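Hypothetical protein AQ_1575 (Aquifex aeolicus, PDB 1LFP) probably binds DNA and may take part in regulating transcription. Local coordinates at residues G79-Y87 and V99-T110. Numbering follows the deposited sequence.
Sequences GEQFEEVIY and VLATTDNRNRTT
With CG of Tyr87 anti to its carbonyl carbon (chi1 -69°), the phenol reaches out from the sheet, on the face of Val85 and Ala101, to the start of helix 106-119, where OH donates to Thr110 OG1 at 2.9 Å. Thr110 has its own OG1 beside the backbone N (chi1 -62°), from where it passes the chain on to Arg106 O, approaching above that carbonyl's plane; the same oxygen also accepts from Thr110 N. Ala101 CB meets the edge of the Tyr87 ring at CE2, 3.9 Å away, while Val85 CG2 lies over one face. A phenylalanine here would probably leave Thr110 OG1 without its phenolic donor, and the ring without the bond that ties it to the helix.

The principle illustrated is an antiparallel hairpin whose one face receives the helix that follows it. Glu83, Val85 and Tyr87 form hydrogen-bonded pairs with Thr103, Ala101 and Val99, and Val85 CG1 reaches Ala101 CB at 3.6 Å. On the other face, Ile86 CD1 presses tightly alongside Leu100 CG, at 3.4 Å. Beyond the ladder, Asp104 CB sits over a face of the Phe82 ring, a CH-pi contact 4.2 Å from the centroid. Asn105 N-caps the helix: its OD1 accepts from Arg108 N.

Helix 21-39 touches Phe82, Glu84 and Thr102, and Glu84 pairs with Arg48. Strand 231-239 flanks strand 95-103, while Leu124 of strand 123-124 touches both Tyr87 and Thr110.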
ATOM      1  N   GLY A  79     -13.855  -2.427  22.681  1.00 75.51           N
ATOM      2  CA  GLY A  79     -14.670  -1.550  21.860  1.00 76.14           C
ATOM      3  C   GLY A  79     -14.009  -1.100  20.568  1.00 76.25           C
ATOM      4  O   GLY A  79     -14.104   0.074  20.207  1.00 77.05           O
ATOM      5  N   GLU A  80     -13.347  -2.024  19.869  1.00 72.33           N
ATOM      6  CA  GLU A  80     -12.665  -1.718  18.604  1.00 70.96           C
ATOM      7  C   GLU A  80     -11.918  -2.940  18.069  1.00 67.36           C
ATOM      8  O   GLU A  80     -12.448  -3.700  17.259  1.00 67.66           O
ATOM      9  CB  GLU A  80     -11.688  -0.561  18.810  1.00 78.90           C
ATOM     10  CG  GLU A  80     -10.718  -0.342  17.673  1.00 84.03           C
ATOM     11  CD  GLU A  80      -9.791   0.815  17.945  1.00 86.66           C
ATOM     12  OE1 GLU A  80     -10.209   1.973  17.728  1.00 88.19           O
ATOM     13  OE2 GLU A  80      -8.650   0.562  18.391  1.00 88.63           O
ATOM     14  N   GLN A  81     -10.677  -3.110  18.508  1.00 59.15           N
ATOM     15  CA  GLN A  81      -9.871  -4.253  18.106  1.00 54.09           C
ATOM     16  C   GLN A  81      -9.360  -4.258  16.670  1.00 49.83           C
ATOM     17  O   GLN A  81      -9.545  -5.248  15.972  1.00 49.93           O
ATOM     18  CB  GLN A  81     -10.662  -5.544  18.304  1.00 58.58           C
ATOM     19  CG  GLN A  81     -11.386  -5.681  19.619  1.00 58.70           C
ATOM     20  CD  GLN A  81     -12.374  -6.826  19.588  1.00 58.11           C
ATOM     21  OE1 GLN A  81     -12.032  -7.943  19.197  1.00 58.80           O
ATOM     22  NE2 GLN A  81     -13.609  -6.559  19.997  1.00 57.22           N
ATOM     23  N   PHE A  82      -8.736  -3.181  16.207  1.00 40.55           N
ATOM     24  CA  PHE A  82      -8.201  -3.198  14.844  1.00 35.44           C
ATOM     25  C   PHE A  82      -6.779  -3.760  14.865  1.00 33.66           C
ATOM     26  O   PHE A  82      -5.927  -3.275  15.617  1.00 31.98           O
ATOM     27  CB  PHE A  82      -8.162  -1.789  14.239  1.00 37.89           C
ATOM     28  CG  PHE A  82      -9.420  -1.387  13.544  1.00 35.47           C
ATOM     29  CD1 PHE A  82      -9.849  -2.058  12.406  1.00 33.90           C
ATOM     30  CD2 PHE A  82     -10.199  -0.350  14.042  1.00 33.45           C
ATOM     31  CE1 PHE A  82     -11.033  -1.717  11.774  1.00 32.77           C
ATOM     32  CE2 PHE A  82     -11.385   0.003  13.423  1.00 33.76           C
ATOM     33  CZ  PHE A  82     -11.809  -0.685  12.279  1.00 33.49           C
ATOM     34  N   GLU A  83      -6.521  -4.789  14.051  1.00 35.05           N
ATOM     35  CA  GLU A  83      -5.171  -5.356  13.975  1.00 31.58           C
ATOM     36  C   GLU A  83      -4.795  -5.570  12.505  1.00 27.54           C
ATOM     37  O   GLU A  83      -5.673  -5.664  11.651  1.00 26.84           O
ATOM     38  CB  GLU A  83      -5.081  -6.703  14.692  1.00 43.46           C
ATOM     39  CG  GLU A  83      -3.700  -7.025  15.303  1.00 45.58           C
ATOM     40  CD  GLU A  83      -2.504  -6.661  14.412  1.00 49.65           C
ATOM     41  OE1 GLU A  83      -2.096  -5.471  14.388  1.00 49.50           O
ATOM     42  OE2 GLU A  83      -1.973  -7.573  13.735  1.00 50.95           O
ATOM     43  N   GLU A  84      -3.497  -5.645  12.241  1.00 26.13           N
ATOM     44  CA  GLU A  84      -2.968  -5.868  10.881  1.00 22.65           C
ATOM     45  C   GLU A  84      -2.806  -7.360  10.648  1.00 22.62           C
ATOM     46  O   GLU A  84      -2.234  -8.052  11.489  1.00 23.01           O
ATOM     47  CB  GLU A  84      -1.611  -5.191  10.689  1.00 26.85           C
ATOM     48  CG  GLU A  84      -1.576  -3.704  10.983  1.00 29.25           C
ATOM     49  CD  GLU A  84      -0.275  -3.038  10.564  1.00 30.65           C
ATOM     50  OE1 GLU A  84      -0.282  -2.323   9.541  1.00 27.18           O
ATOM     51  OE2 GLU A  84       0.760  -3.216  11.246  1.00 31.87           O
ATOM     52  N   VAL A  85      -3.325  -7.858   9.530  1.00 19.43           N
ATOM     53  CA  VAL A  85      -3.212  -9.278   9.212  1.00 20.54           C
ATOM     54  C   VAL A  85      -2.636  -9.363   7.802  1.00 19.68           C
ATOM     55  O   VAL A  85      -2.935  -8.523   6.979  1.00 18.09           O
ATOM     56  CB  VAL A  85      -4.599  -9.986   9.270  1.00 23.28           C
ATOM     57  CG1 VAL A  85      -5.613  -9.236   8.457  1.00 26.12           C
ATOM     58  CG2 VAL A  85      -4.492 -11.419   8.762  1.00 24.48           C
ATOM     59  N   ILE A  86      -1.790 -10.352   7.563  1.00 19.17           N
ATOM     60  CA  ILE A  86      -1.217 -10.533   6.247  1.00 21.73           C
ATOM     61  C   ILE A  86      -1.791 -11.772   5.643  1.00 20.07           C
ATOM     62  O   ILE A  86      -1.699 -12.857   6.227  1.00 19.36           O
ATOM     63  CB  ILE A  86       0.301 -10.670   6.323  1.00 21.78           C
ATOM     64  CG1 ILE A  86       0.859  -9.387   6.934  1.00 22.28           C
ATOM     65  CG2 ILE A  86       0.872 -10.954   4.936  1.00 20.47           C
ATOM     66  CD1 ILE A  86       0.265  -8.181   6.285  1.00 27.83           C
ATOM     67  N   TYR A  87      -2.419 -11.632   4.477  1.00 15.75           N
ATOM     68  CA  TYR A  87      -2.959 -12.792   3.795  1.00 16.05           C
ATOM     69  C   TYR A  87      -2.023 -13.123   2.655  1.00 14.02           C
ATOM     70  O   TYR A  87      -1.324 -12.247   2.136  1.00 14.75           O
ATOM     71  CB  TYR A  87      -4.362 -12.526   3.246  1.00 19.33           C
ATOM     72  CG  TYR A  87      -5.369 -12.370   4.337  1.00 20.14           C
ATOM     73  CD1 TYR A  87      -5.878 -13.485   5.019  1.00 19.69           C
ATOM     74  CD2 TYR A  87      -5.787 -11.110   4.724  1.00 19.57           C
ATOM     75  CE1 TYR A  87      -6.769 -13.320   6.052  1.00 21.73           C
ATOM     76  CE2 TYR A  87      -6.680 -10.932   5.762  1.00 18.69           C
ATOM     77  CZ  TYR A  87      -7.164 -12.043   6.422  1.00 22.14           C
ATOM     78  OH  TYR A  87      -8.038 -11.809   7.468  1.00 21.37           O
ATOM     79  N   VAL A  99      -1.567  -9.724   0.861  1.00 12.65           N
ATOM     80  CA  VAL A  99      -2.613  -8.749   1.096  1.00 14.26           C
ATOM     81  C   VAL A  99      -2.401  -8.254   2.496  1.00 15.94           C
ATOM     82  O   VAL A  99      -2.312  -9.073   3.384  1.00 14.88           O
ATOM     83  CB  VAL A  99      -4.001  -9.402   1.016  1.00 13.60           C
ATOM     84  CG1 VAL A  99      -5.095  -8.382   1.402  1.00 15.85           C
ATOM     85  CG2 VAL A  99      -4.211  -9.946  -0.416  1.00 19.04           C
ATOM     86  N   LEU A 100      -2.273  -6.943   2.669  1.00 17.12           N
ATOM     87  CA  LEU A 100      -2.065  -6.357   3.985  1.00 15.93           C
ATOM     88  C   LEU A 100      -3.426  -5.770   4.378  1.00 17.59           C
ATOM     89  O   LEU A 100      -3.964  -4.898   3.701  1.00 16.36           O
ATOM     90  CB  LEU A 100      -0.969  -5.292   3.882  1.00 18.11           C
ATOM     91  CG  LEU A 100       0.502  -5.728   3.993  1.00 23.39           C
ATOM     92  CD1 LEU A 100       0.823  -6.985   3.170  1.00 23.24           C
ATOM     93  CD2 LEU A 100       1.382  -4.533   3.658  1.00 20.04           C
ATOM     94  N   ALA A 101      -4.018  -6.312   5.439  1.00 18.14           N
ATOM     95  CA  ALA A 101      -5.327  -5.858   5.863  1.00 18.23           C
ATOM     96  C   ALA A 101      -5.295  -5.341   7.301  1.00 23.14           C
ATOM     97  O   ALA A 101      -4.386  -5.656   8.065  1.00 20.39           O
ATOM     98  CB  ALA A 101      -6.317  -7.001   5.726  1.00 17.38           C
ATOM     99  N   THR A 102      -6.251  -4.468   7.634  1.00 24.93           N
ATOM    100  CA  THR A 102      -6.366  -3.924   8.995  1.00 25.90           C
ATOM    101  C   THR A 102      -7.842  -4.129   9.244  1.00 29.04           C
ATOM    102  O   THR A 102      -8.673  -3.450   8.628  1.00 28.80           O
ATOM    103  CB  THR A 102      -5.999  -2.418   9.071  1.00 27.14           C
ATOM    104  OG1 THR A 102      -4.631  -2.221   8.680  1.00 27.41           O
ATOM    105  CG2 THR A 102      -6.172  -1.912  10.512  1.00 28.76           C
ATOM    106  N   THR A 103      -8.171  -5.058  10.142  1.00 26.39           N
ATOM    107  CA  THR A 103      -9.551  -5.439  10.384  1.00 29.02           C
ATOM    108  C   THR A 103      -9.875  -5.612  11.857  1.00 29.97           C
ATOM    109  O   THR A 103      -8.981  -5.835  12.680  1.00 29.15           O
ATOM    110  CB  THR A 103      -9.889  -6.765   9.597  1.00 31.45           C
ATOM    111  OG1 THR A 103     -11.250  -7.147   9.821  1.00 31.78           O
ATOM    112  CG2 THR A 103      -8.971  -7.911  10.024  1.00 31.42           C
ATOM    113  N   ASP A 104     -11.154  -5.481  12.185  1.00 35.99           N
ATOM    114  CA  ASP A 104     -11.598  -5.637  13.568  1.00 38.25           C
ATOM    115  C   ASP A 104     -12.275  -6.990  13.744  1.00 39.46           C
ATOM    116  O   ASP A 104     -12.823  -7.283  14.805  1.00 38.51           O
ATOM    117  CB  ASP A 104     -12.589  -4.529  13.949  1.00 47.12           C
ATOM    118  CG  ASP A 104     -13.941  -4.690  13.267  1.00 48.98           C
ATOM    119  OD1 ASP A 104     -14.942  -4.128  13.771  1.00 50.86           O
ATOM    120  OD2 ASP A 104     -14.013  -5.371  12.221  1.00 48.19           O
ATOM    121  N   ASN A 105     -12.251  -7.804  12.689  1.00 34.86           N
ATOM    122  CA  ASN A 105     -12.856  -9.125  12.717  1.00 34.80           C
ATOM    123  C   ASN A 105     -12.166 -10.015  11.685  1.00 35.25           C
ATOM    124  O   ASN A 105     -12.653 -10.190  10.570  1.00 34.73           O
ATOM    125  CB  ASN A 105     -14.346  -9.028  12.390  1.00 36.52           C
ATOM    126  CG  ASN A 105     -15.102 -10.273  12.770  1.00 37.64           C
ATOM    127  OD1 ASN A 105     -14.709 -11.395  12.435  1.00 36.09           O
ATOM    128  ND2 ASN A 105     -16.200 -10.085  13.482  1.00 39.65           N
ATOM    129  N   ARG A 106     -11.019 -10.561  12.062  1.00 33.25           N
ATOM    130  CA  ARG A 106     -10.242 -11.438  11.198  1.00 31.74           C
ATOM    131  C   ARG A 106     -11.007 -12.538  10.463  1.00 30.00           C
ATOM    132  O   ARG A 106     -10.801 -12.747   9.267  1.00 27.91           O
ATOM    133  CB  ARG A 106      -9.112 -12.074  12.014  1.00 44.04           C
ATOM    134  CG  ARG A 106      -7.811 -11.303  11.974  1.00 49.40           C
ATOM    135  CD  ARG A 106      -6.854 -11.767  13.060  1.00 53.87           C
ATOM    136  NE  ARG A 106      -7.091 -11.070  14.318  1.00 57.71           N
ATOM    137  CZ  ARG A 106      -6.838  -9.779  14.521  1.00 60.37           C
ATOM    138  NH1 ARG A 106      -6.328  -9.036  13.551  1.00 61.19           N
ATOM    139  NH2 ARG A 106      -7.119  -9.224  15.695  1.00 62.16           N
ATOM    140  N   ASN A 107     -11.876 -13.261  11.167  1.00 30.68           N
ATOM    141  CA  ASN A 107     -12.642 -14.341  10.538  1.00 30.21           C
ATOM    142  C   ASN A 107     -13.475 -13.807   9.374  1.00 27.92           C
ATOM    143  O   ASN A 107     -13.574 -14.433   8.311  1.00 26.26           O
ATOM    144  CB  ASN A 107     -13.546 -15.007  11.587  1.00 42.63           C
ATOM    145  CG  ASN A 107     -14.399 -16.126  11.016  1.00 45.61           C
ATOM    146  OD1 ASN A 107     -13.900 -17.051  10.361  1.00 47.19           O
ATOM    147  ND2 ASN A 107     -15.703 -16.055  11.278  1.00 46.28           N
ATOM    148  N   ARG A 108     -14.058 -12.635   9.588  1.00 29.43           N
ATOM    149  CA  ARG A 108     -14.903 -11.984   8.599  1.00 27.13           C
ATOM    150  C   ARG A 108     -14.074 -11.635   7.366  1.00 24.76           C
ATOM    151  O   ARG A 108     -14.414 -12.017   6.244  1.00 23.07           O
ATOM    152  CB  ARG A 108     -15.503 -10.715   9.207  1.00 31.73           C
ATOM    153  CG  ARG A 108     -16.926 -10.458   8.772  1.00 34.31           C
ATOM    154  CD  ARG A 108     -17.087  -9.120   8.084  1.00 34.47           C
ATOM    155  NE  ARG A 108     -16.585  -7.988   8.859  1.00 34.81           N
ATOM    156  CZ  ARG A 108     -15.320  -7.577   8.852  1.00 37.36           C
ATOM    157  NH1 ARG A 108     -14.429  -8.214   8.121  1.00 41.15           N
ATOM    158  NH2 ARG A 108     -14.944  -6.514   9.546  1.00 36.14           N
ATOM    159  N   THR A 109     -12.990 -10.919   7.606  1.00 21.03           N
ATOM    160  CA  THR A 109     -12.085 -10.519   6.534  1.00 22.84           C
ATOM    161  C   THR A 109     -11.522 -11.724   5.780  1.00 19.75           C
ATOM    162  O   THR A 109     -11.454 -11.727   4.546  1.00 20.12           O
ATOM    163  CB  THR A 109     -10.939  -9.702   7.082  1.00 23.01           C
ATOM    164  OG1 THR A 109     -11.468  -8.593   7.810  1.00 26.61           O
ATOM    165  CG2 THR A 109     -10.082  -9.144   5.954  1.00 21.82           C
ATOM    166  N   THR A 110     -11.137 -12.763   6.506  1.00 21.41           N
ATOM    167  CA  THR A 110     -10.591 -13.941   5.850  1.00 21.45           C
ATOM    168  C   THR A 110     -11.569 -14.532   4.866  1.00 19.89           C
ATOM    169  O   THR A 110     -11.213 -14.912   3.740  1.00 21.46           O
ATOM    170  CB  THR A 110     -10.187 -15.019   6.884  1.00 21.65           C
ATOM    171  OG1 THR A 110      -9.162 -14.481   7.719  1.00 22.71           O
ATOM    172  CG2 THR A 110      -9.663 -16.271   6.185  1.00 22.64           C
TER
HETATM  173  O   HOH W   1     -12.463  -9.887  16.707  1.00 52.51           O